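Local coordinates for succinate dehydrogenase subunit A (Mycolicibacterium smegmatis, PDB 7D6V), which serves as the FAD-bearing flavoprotein subunit of the respiratory succinate dehydrogenase Sdh1, where succinate is probably oxidised and its electrons enter the complex, at residues M86-L89 / H90-A94; N422-G425 / G426-L429. All blocks are in the same frame, centred on the assembly; numbering follows the deposited sequence.

Interaction 1: residues M86-L89 / H90-A94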
loop_
_atom_site.group_PDB
_atom_site.type_symbol
_atom_site.label_atom_id
_atom_site.label_comp_id
_atom_site.label_asym_id
_atom_site.label_seq_id
_atom_site.Cartn_x
_atom_site.Cartn_y
_atom_site.Cartn_z
ATOM N N MET A 86 -7.229 -24.193 20.113
ATOM C CA MET A 86 -7.088 -23.168 19.086
ATOM C C MET A 86 -5.829 -23.383 18.260
ATOM O O MET A 86 -5.851 -23.226 17.036
ATOM C CB MET A 86 -7.081 -21.782 19.725
ATOM C CG MET A 86 -8.461 -21.245 20.039
ATOM S SD MET A 86 -8.417 -19.688 20.936
ATOM C CE MET A 86 -8.223 -18.534 19.584
ATOM N N ALA A 87 -4.725 -23.749 18.912
ATOM C CA ALA A 87 -3.479 -23.985 18.192
ATOM C C ALA A 87 -3.607 -25.169 17.243
ATOM O O ALA A 87 -3.200 -25.091 16.079
ATOM C CB ALA A 87 -2.340 -24.206 19.185
ATOM N N GLU A 88 -4.189 -26.271 17.720
ATOM C CA GLU A 88 -4.378 -27.441 16.869
ATOM C C GLU A 88 -5.292 -27.127 15.697
ATOM O O GLU A 88 -5.024 -27.530 14.556
ATOM C CB GLU A 88 -4.950 -28.592 17.692
ATOM C CG GLU A 88 -5.515 -29.723 16.859
ATOM C CD GLU A 88 -6.525 -30.554 17.617
ATOM O OE1 GLU A 88 -7.098 -30.042 18.599
ATOM O OE2 GLU A 88 -6.743 -31.720 17.235
ATOM N N LEU A 89 -6.372 -26.395 15.958
ATOM C CA LEU A 89 -7.349 -26.108 14.922
ATOM C C LEU A 89 -6.762 -25.177 13.868
ATOM O O LEU A 89 -6.966 -25.379 12.665
ATOM C CB LEU A 89 -8.585 -25.514 15.593
ATOM C CG LEU A 89 -9.940 -25.402 14.926
ATOM C CD1 LEU A 89 -10.445 -26.793 14.637
ATOM C CD2 LEU A 89 -10.868 -24.708 15.896
ATOM N N HIS A 90 -5.988 -24.180 14.305
ATOM C CA HIS A 90 -5.278 -23.312 13.373
ATOM C C HIS A 90 -4.254 -24.089 12.560
ATOM O O HIS A 90 -4.093 -23.845 11.360
ATOM C CB HIS A 90 -4.600 -22.179 14.140
ATOM C CG HIS A 90 -3.615 -21.398 13.330
ATOM N ND1 HIS A 90 -2.276 -21.720 13.273
ATOM C CD2 HIS A 90 -3.764 -20.286 12.572
ATOM C CE1 HIS A 90 -1.647 -20.852 12.502
ATOM N NE2 HIS A 90 -2.527 -19.972 12.065
ATOM N N ALA A 91 -3.542 -25.019 13.198
ATOM C CA ALA A 91 -2.543 -25.798 12.479
ATOM C C ALA A 91 -3.179 -26.642 11.386
ATOM O O ALA A 91 -2.665 -26.706 10.264
ATOM C CB ALA A 91 -1.765 -26.682 13.452
ATOM N N GLN A 92 -4.303 -27.289 11.683
ATOM C CA GLN A 92 -4.884 -28.189 10.697
ATOM C C GLN A 92 -5.867 -27.513 9.749
ATOM O O GLN A 92 -6.327 -28.163 8.807
ATOM C CB GLN A 92 -5.561 -29.381 11.382
ATOM C CG GLN A 92 -6.655 -29.039 12.352
ATOM C CD GLN A 92 -6.940 -30.176 13.309
ATOM O OE1 GLN A 92 -6.238 -31.185 13.315
ATOM N NE2 GLN A 92 -7.978 -30.022 14.122
ATOM N N GLU A 93 -6.189 -26.235 9.946
ATOM C CA GLU A 93 -7.071 -25.532 9.023
ATOM C C GLU A 93 -6.393 -24.398 8.267
ATOM O O GLU A 93 -7.041 -23.763 7.430
ATOM C CB GLU A 93 -8.291 -24.990 9.771
ATOM C CG GLU A 93 -9.160 -26.063 10.391
ATOM C CD GLU A 93 -10.400 -25.495 11.034
ATOM O OE1 GLU A 93 -10.532 -24.255 11.074
ATOM O OE2 GLU A 93 -11.246 -26.285 11.499
ATOM N N ALA A 94 -5.121 -24.121 8.531
ATOM C CA ALA A 94 -4.430 -23.006 7.891
ATOM C C ALA A 94 -4.213 -23.193 6.389
ATOM O O ALA A 94 -4.432 -22.240 5.633
ATOM C CB ALA A 94 -3.089 -22.742 8.580
#
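Leu-89 and Glu-93, one helical turn apart, run alongside each other in the same direction. The CD1 methyl of Leu-89 rests against the carboxylate, 3.3 Å from OE2 of Glu-93, and CG of Leu-89 backs it up at 3.8 Å from the same OE2. Leu-89 reaches there with CG turned away from its backbone N and lying beside the carbonyl carbon (chi1 -164°). The carboxylate itself is committed beyond this turn, since OE2 of Glu-93 makes a salt bridge to Arg-438.

Glu-88 and Gln-92 meet differently. Their chains pass at a slant, with carboxylate and amide planes 45° apart, and the contact runs from the aliphatic CG of Glu-88 to NE2 of Gln-92 at 3.7 Å. Both carboxylate oxygens of Glu-88 go to arginines instead, OE1 to Arg-85 and OE2 to Arg-606. His-90 keeps CB against Met-86 O and has Ala-87 O at its ring edge, while the ring leads outward: its NE2 bonds to Ser-430 OG, and it meets the ring of His-70 at a steep angle.

Under these side chains runs the backbone ladder. His-90 N reaches Met-86 O at 2.9 Å, Ala-91 N reaches Ala-87 O at 2.9 Å, and Gln-92 N reaches Glu-88 O at 3.0 Å. The next rung, from Glu-93 N to Leu-89 O, is bent and weak, as the backbone departs from regular helical angles at Gln-92 and Glu-93. Such i to i+4 pairing is characteristic of an alpha-helix, here helix 84-102, whose side chains pack on helices 67-76 and 427-448 in the FAD-binding part of the flavoprotein.

Interaction 2: residues N422-G425 / G426-L429. With FAD (flavin-adenine dinucleotide), chain D.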
loop_
_atom_site.group_PDB
_atom_site.type_symbol
_atom_site.label_atom_id
_atom_site.label_comp_id
_atom_site.label_asym_id
_atom_site.label_seq_id
_atom_site.Cartn_x
_atom_site.Cartn_y
_atom_site.Cartn_z
ATOM N N ASN A 422 3.725 -15.723 23.617
ATOM C CA ASN A 422 4.530 -15.222 22.517
ATOM C C ASN A 422 3.972 -15.785 21.224
ATOM O O ASN A 422 3.548 -16.939 21.178
ATOM C CB ASN A 422 6.003 -15.616 22.684
ATOM C CG ASN A 422 6.912 -14.889 21.721
ATOM O OD1 ASN A 422 6.871 -13.665 21.614
ATOM N ND2 ASN A 422 7.742 -15.642 21.014
ATOM N N ARG A 423 3.962 -14.960 20.189
ATOM C CA ARG A 423 3.481 -15.339 18.874
ATOM C C ARG A 423 4.634 -15.682 17.939
ATOM O O ARG A 423 5.708 -15.079 17.991
ATOM C CB ARG A 423 2.646 -14.212 18.271
ATOM C CG ARG A 423 3.472 -12.976 18.020
ATOM C CD ARG A 423 2.673 -11.844 17.455
ATOM N NE ARG A 423 2.205 -12.166 16.122
ATOM C CZ ARG A 423 2.941 -11.984 15.033
ATOM N NH1 ARG A 423 4.159 -11.473 15.132
ATOM N NH2 ARG A 423 2.455 -12.307 13.850
ATOM N N LEU A 424 4.401 -16.683 17.097
ATOM C CA LEU A 424 5.288 -16.959 15.979
ATOM C C LEU A 424 4.998 -15.980 14.852
ATOM O O LEU A 424 3.846 -15.611 14.616
ATOM C CB LEU A 424 5.101 -18.390 15.475
ATOM C CG LEU A 424 5.870 -19.539 16.122
ATOM C CD1 LEU A 424 5.502 -19.672 17.570
ATOM C CD2 LEU A 424 5.573 -20.831 15.395
ATOM N N GLY A 425 6.047 -15.550 14.166
ATOM C CA GLY A 425 5.848 -14.739 12.985
ATOM C C GLY A 425 5.144 -15.529 11.905
ATOM O O GLY A 425 5.525 -16.664 11.613
ATOM N N GLY A 426 4.113 -14.942 11.304
ATOM C CA GLY A 426 3.315 -15.601 10.300
ATOM C C GLY A 426 2.051 -16.240 10.828
ATOM O O GLY A 426 1.126 -16.490 10.047
ATOM N N ASN A 427 1.984 -16.501 12.134
ATOM C CA ASN A 427 0.820 -17.168 12.701
ATOM C C ASN A 427 -0.373 -16.235 12.814
ATOM O O ASN A 427 -1.517 -16.696 12.783
ATOM C CB ASN A 427 1.160 -17.747 14.072
ATOM C CG ASN A 427 1.579 -19.197 14.009
ATOM O OD1 ASN A 427 1.745 -19.761 12.932
ATOM N ND2 ASN A 427 1.769 -19.804 15.169
ATOM N N SER A 428 -0.139 -14.931 12.954
ATOM C CA SER A 428 -1.256 -14.003 13.096
ATOM C C SER A 428 -2.067 -13.899 11.813
ATOM O O SER A 428 -3.302 -13.879 11.856
ATOM C CB SER A 428 -0.751 -12.630 13.515
ATOM O OG SER A 428 0.159 -12.751 14.586
ATOM N N LEU A 429 -1.392 -13.822 10.665
ATOM C CA LEU A 429 -2.101 -13.655 9.402
ATOM C C LEU A 429 -2.989 -14.855 9.094
ATOM O O LEU A 429 -4.115 -14.692 8.614
ATOM C CB LEU A 429 -1.105 -13.410 8.271
ATOM C CG LEU A 429 -0.361 -12.074 8.293
ATOM C CD1 LEU A 429 0.530 -11.935 7.074
ATOM C CD2 LEU A 429 -1.344 -10.921 8.362
HETATM P PA FAD D . -6.991 -5.083 11.734
HETATM O O1A FAD D . -7.214 -5.476 10.321
HETATM O O2A FAD D . -5.673 -4.548 12.141
HETATM O O5B FAD D . -8.060 -3.946 12.075
HETATM C C5B FAD D . -9.267 -4.183 12.776
HETATM C C4B FAD D . -10.399 -3.401 12.132
HETATM O O4B FAD D . -11.358 -3.020 13.113
HETATM C C3B FAD D . -9.969 -2.114 11.471
HETATM O O3B FAD D . -10.649 -2.035 10.227
HETATM C C2B FAD D . -10.500 -1.028 12.369
HETATM O O2B FAD D . -10.813 0.166 11.664
HETATM C C1B FAD D . -11.742 -1.669 12.915
HETATM N N9A FAD D . -12.147 -1.049 14.187
HETATM C C8A FAD D . -11.412 -0.952 15.294
HETATM N N7A FAD D . -12.099 -0.329 16.269
HETATM C C5A FAD D . -13.301 -0.014 15.778
HETATM C C6A FAD D . -14.516 0.652 16.268
HETATM N N6A FAD D . -14.595 1.127 17.521
HETATM N N1A FAD D . -15.547 0.773 15.424
HETATM C C2A FAD D . -15.504 0.305 14.174
HETATM N N3A FAD D . -14.437 -0.307 13.665
HETATM C C4A FAD D . -13.328 -0.494 14.404
HETATM N N1 FAD D . 1.692 -10.451 11.660
HETATM C C2 FAD D . 2.283 -11.427 10.944
HETATM O O2 FAD D . 1.868 -12.583 11.069
HETATM N N3 FAD D . 3.297 -11.210 10.107
HETATM C C4 FAD D . 3.805 -9.999 9.921
HETATM O O4 FAD D . 4.746 -9.821 9.137
HETATM C C4X FAD D . 3.225 -8.868 10.663
HETATM N N5 FAD D . 3.690 -7.617 10.520
HETATM C C5X FAD D . 3.134 -6.608 11.208
HETATM C C6 FAD D . 3.624 -5.322 11.047
HETATM C C7 FAD D . 3.063 -4.277 11.754
HETATM C C7M FAD D . 3.586 -2.882 11.590
HETATM C C8 FAD D . 1.940 -4.532 12.680
HETATM C C8M FAD D . 1.330 -3.398 13.447
HETATM C C9 FAD D . 1.444 -5.812 12.843
HETATM C C9A FAD D . 2.006 -6.856 12.139
HETATM N N10 FAD D . 1.509 -8.151 12.304
HETATM C C10 FAD D . 2.106 -9.178 11.568
HETATM C "C1'" FAD D . 0.391 -8.422 13.201
HETATM C "C2'" FAD D . -0.877 -8.626 12.380
HETATM O "O2'" FAD D . -0.877 -7.756 11.251
HETATM C "C3'" FAD D . -2.136 -8.318 13.172
HETATM O "O3'" FAD D . -2.248 -9.261 14.229
HETATM C "C4'" FAD D . -3.366 -8.430 12.286
HETATM O "O4'" FAD D . -3.281 -7.489 11.226
HETATM C "C5'" FAD D . -4.652 -8.168 13.045
HETATM O "O5'" FAD D . -5.700 -8.092 12.091
HETATM P P FAD D . -7.224 -7.858 12.494
HETATM O O1P FAD D . -8.049 -8.226 11.313
HETATM O O2P FAD D . -7.504 -8.525 13.794
HETATM O O3P FAD D . -7.341 -6.274 12.749
#
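At the pyrimidine end of the flavin, the FAD pocket is lined by Arg-423 and Ser-428, which meet where a loop runs into a helix. Arg-423 has CG lodged between its backbone N and carbonyl carbon (chi1 65°) and its chain bends at chi3, carrying the guanidinium over to the serine. NE donates to Ser-428 OG at 2.6 Å, with the hydroxyl oxygen almost in the guanidinium plane. NH2 of Arg-423 also donates to that OG, although the modelled bond is very short and its exact length is doubtful. As modelled, both N-H groups face one oxygen, which would limit rotation of the guanidinium, and a cation-pi contact with Tyr-389 adds a further hold. FAD O2 lies in the guanidinium plane too, but beyond NH2 of Arg-423, 2.9 Å from it and nearly in line with the CZ-NH2 bond.

Gly-426 is the N-cap residue of helix 427-448, and its N makes a weak hydrogen bond to FAD O2 at 3.3 Å; Leu-429 N lies near the same oxygen. Together with the neighbouring arginine, this helix end would be expected to draw electron density toward O2. Gly-426 adopts a positive phi of 96°, suited to glycine.

The turn into the helix is closed by Asn-427 N, which bonds to Leu-424 O at 3.2 Å from well above the carbonyl plane. The side chains of Leu-424 and Asn-427 run alongside each other, CB of Leu-424 lying 3.6 Å from ND2 of Asn-427. The amide's polar ends look elsewhere: ND2 bonds to Thr-74 OG1 and OD1 to His-70 NE2.

Both contacts are largely buried, each with a partly exposed fringe, but the centre of interaction 2 lies about 11 Å from the centre of the chain and borders the flavin, whereas that of interaction 1 lies about 19 Å out. Their centres are about 12 Å apart, and they touch through His-90 NE2 and Asn-427 O. Helix 427-448 joins them: its start is part of interaction 2, while residues further along it receive side chains from 86-94. Helix 67-76 serves both as well, through His-70. Interaction 1 rests on i to i+4 helical bonds, the last of them weak, and salt bridges to arginines outside the turn; interaction 2 concentrates its polar groups on a serine hydroxyl and a cofactor carbonyl.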